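Long-range contact in phosphatidylinositol-specific phospholipase C (Listeria monocytogenes, PDB 2PLC), which belongs to the phosphatidylinositol-specific phospholipase C family, with an X domain of the TIM-barrel clan: residues A[6-10]-A[269-274]. Residues are numbered along the deposited sequence; the frame is centred on the assembly and turned at random.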
loop_
_atom_site.group_PDB
_atom_site.type_symbol
_atom_site.label_atom_id
_atom_site.label_comp_id
_atom_site.label_asym_id
_atom_site.label_seq_id
_atom_site.Cartn_x
_atom_site.Cartn_y
_atom_site.Cartn_z
ATOM N N TRP A 6 7.981 -13.905 -2.742
ATOM C CA TRP A 6 7.513 -13.983 -4.125
ATOM C C TRP A 6 8.186 -13.030 -5.108
ATOM O O TRP A 6 8.418 -13.403 -6.258
ATOM C CB TRP A 6 5.988 -13.848 -4.206
ATOM C CG TRP A 6 5.418 -12.486 -3.849
ATOM C CD1 TRP A 6 5.079 -12.035 -2.600
ATOM C CD2 TRP A 6 5.029 -11.449 -4.766
ATOM N NE1 TRP A 6 4.493 -10.791 -2.685
ATOM C CE2 TRP A 6 4.449 -10.408 -4.000
ATOM C CE3 TRP A 6 5.108 -11.302 -6.158
ATOM C CZ2 TRP A 6 3.952 -9.238 -4.582
ATOM C CZ3 TRP A 6 4.613 -10.139 -6.736
ATOM C CH2 TRP A 6 4.041 -9.122 -5.948
ATOM N N MET A 7 8.524 -11.821 -4.664
ATOM C CA MET A 7 9.166 -10.841 -5.546
ATOM C C MET A 7 10.607 -11.188 -5.916
ATOM O O MET A 7 11.106 -10.751 -6.951
ATOM C CB MET A 7 9.122 -9.436 -4.937
ATOM C CG MET A 7 7.719 -8.901 -4.711
ATOM S SD MET A 7 7.738 -7.214 -4.139
ATOM C CE MET A 7 6.947 -6.383 -5.479
ATOM N N SER A 8 11.272 -11.964 -5.068
ATOM C CA SER A 8 12.655 -12.362 -5.314
ATOM C C SER A 8 12.761 -13.232 -6.562
ATOM O O SER A 8 13.805 -13.273 -7.211
ATOM C CB SER A 8 13.206 -13.128 -4.112
ATOM O OG SER A 8 12.538 -14.363 -3.949
ATOM N N ALA A 9 11.671 -13.921 -6.892
ATOM C CA ALA A 9 11.617 -14.800 -8.055
ATOM C C ALA A 9 11.291 -14.070 -9.366
ATOM O O ALA A 9 11.115 -14.702 -10.411
ATOM C CB ALA A 9 10.618 -15.921 -7.810
ATOM N N LEU A 10 11.212 -12.744 -9.306
ATOM C CA LEU A 10 10.915 -11.938 -10.484
ATOM C C LEU A 10 12.208 -11.360 -11.044
ATOM O O LEU A 10 13.198 -11.226 -10.324
ATOM C CB LEU A 10 9.941 -10.806 -10.131
ATOM C CG LEU A 10 8.488 -11.158 -9.793
ATOM C CD1 LEU A 10 7.748 -9.906 -9.350
ATOM C CD2 LEU A 10 7.800 -11.790 -10.993
ATOM N N ILE A 269 -0.940 -12.613 -6.768
ATOM C CA ILE A 269 0.496 -12.797 -6.989
ATOM C C ILE A 269 0.719 -13.668 -8.234
ATOM O O ILE A 269 1.583 -13.365 -9.065
ATOM C CB ILE A 269 1.174 -13.479 -5.774
ATOM C CG1 ILE A 269 1.179 -12.539 -4.568
ATOM C CG2 ILE A 269 2.600 -13.908 -6.121
ATOM C CD1 ILE A 269 1.635 -13.206 -3.279
ATOM N N LYS A 270 -0.076 -14.733 -8.362
ATOM C CA LYS A 270 0.028 -15.652 -9.493
ATOM C C LYS A 270 -0.212 -14.987 -10.847
ATOM O O LYS A 270 0.159 -15.541 -11.883
ATOM C CB LYS A 270 -0.915 -16.843 -9.324
ATOM C CG LYS A 270 -0.463 -17.855 -8.291
ATOM C CD LYS A 270 -1.311 -19.118 -8.381
ATOM C CE LYS A 270 -0.820 -20.201 -7.431
ATOM N NZ LYS A 270 -1.506 -21.508 -7.662
ATOM N N ASN A 271 -0.824 -13.803 -10.842
ATOM C CA ASN A 271 -1.071 -13.086 -12.090
ATOM C C ASN A 271 0.230 -12.660 -12.770
ATOM O O ASN A 271 0.259 -12.490 -13.983
ATOM C CB ASN A 271 -1.962 -11.861 -11.864
ATOM C CG ASN A 271 -2.283 -11.131 -13.156
ATOM O OD1 ASN A 271 -1.756 -10.057 -13.418
ATOM N ND2 ASN A 271 -3.143 -11.724 -13.979
ATOM N N ASN A 272 1.296 -12.474 -11.996
ATOM C CA ASN A 272 2.591 -12.078 -12.554
ATOM C C ASN A 272 3.258 -13.283 -13.216
ATOM O O ASN A 272 3.042 -14.420 -12.792
ATOM C CB ASN A 272 3.508 -11.543 -11.456
ATOM C CG ASN A 272 2.877 -10.426 -10.662
ATOM O OD1 ASN A 272 2.756 -9.302 -11.141
ATOM N ND2 ASN A 272 2.479 -10.729 -9.430
ATOM N N LYS A 273 4.071 -13.039 -14.243
ATOM C CA LYS A 273 4.752 -14.132 -14.937
ATOM C C LYS A 273 6.114 -14.452 -14.325
ATOM O O LYS A 273 6.989 -13.585 -14.228
ATOM C CB LYS A 273 4.913 -13.836 -16.436
ATOM C CG LYS A 273 5.101 -15.102 -17.280
ATOM C CD LYS A 273 6.338 -15.063 -18.181
ATOM C CE LYS A 273 6.144 -14.180 -19.414
ATOM N NZ LYS A 273 6.054 -12.723 -19.097
ATOM N N PHE A 274 6.273 -15.706 -13.910
ATOM C CA PHE A 274 7.510 -16.197 -13.307
ATOM C C PHE A 274 8.208 -17.165 -14.273
ATOM O O PHE A 274 9.409 -16.955 -14.556
ATOM C CB PHE A 274 7.210 -16.925 -11.988
ATOM C CG PHE A 274 6.551 -16.061 -10.938
ATOM C CD1 PHE A 274 5.174 -15.864 -10.941
ATOM C CD2 PHE A 274 7.307 -15.467 -9.931
ATOM C CE1 PHE A 274 4.562 -15.092 -9.959
ATOM C CE2 PHE A 274 6.702 -14.693 -8.944
ATOM C CZ PHE A 274 5.329 -14.506 -8.959
#
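I269 packs over the five-membered ring and the near edge of the six-membered ring of W6. CD1 of I269 sits nearly plumb over the five-membered ring of W6, 3.7 Å from its centroid and 11° off the normal, a CH-pi contact. CG1 is above the middle of the indole, and CG2 reaches on toward the six-membered ring, 3.6 Å from CE3 of W6. M7 folds its CG back over the opposite face, so the indole is packed between I269 and CG of M7. With chi1 at 68°, CG of W6 stands between the backbone N and C, which swings the indole across to the C-terminal segment; its NE1 hydrogen-bonds to the carbonyl of G57. Near the far end of the indole, N272 brings ND2 obliquely to 3.5 Å from CZ3 of W6, its amide tilted only 18° from the ring plane. That amide is held from both ends: ND2 donates to O of I269 at 2.8 Å, somewhat bent, while OD1 accepts from the backbone N of S20. The backbone N of N272 also binds O of I269, closing a type I turn.

F274, the C-terminal residue, makes the second half of the contact. CD2 of L10 rests over its ring face, 4.1 Å from the centroid, in another CH-pi contact, and the CB of A9 touches CD2 of F274. The carbonyl O of W6 meets the ring at its edge, 3.4 Å from CE2. No hydrogen bond crosses between the segments; they meet mainly through apolar side chains and ring contacts. The two chain ends come together next to strand 20-24, an outermost strand of the parallel sheet it forms with 253-257, 212-216 and 180-183: 6-10 precedes this strand, whose P22 touches both W6 and I269, and 269-274 runs on from helix 262-269.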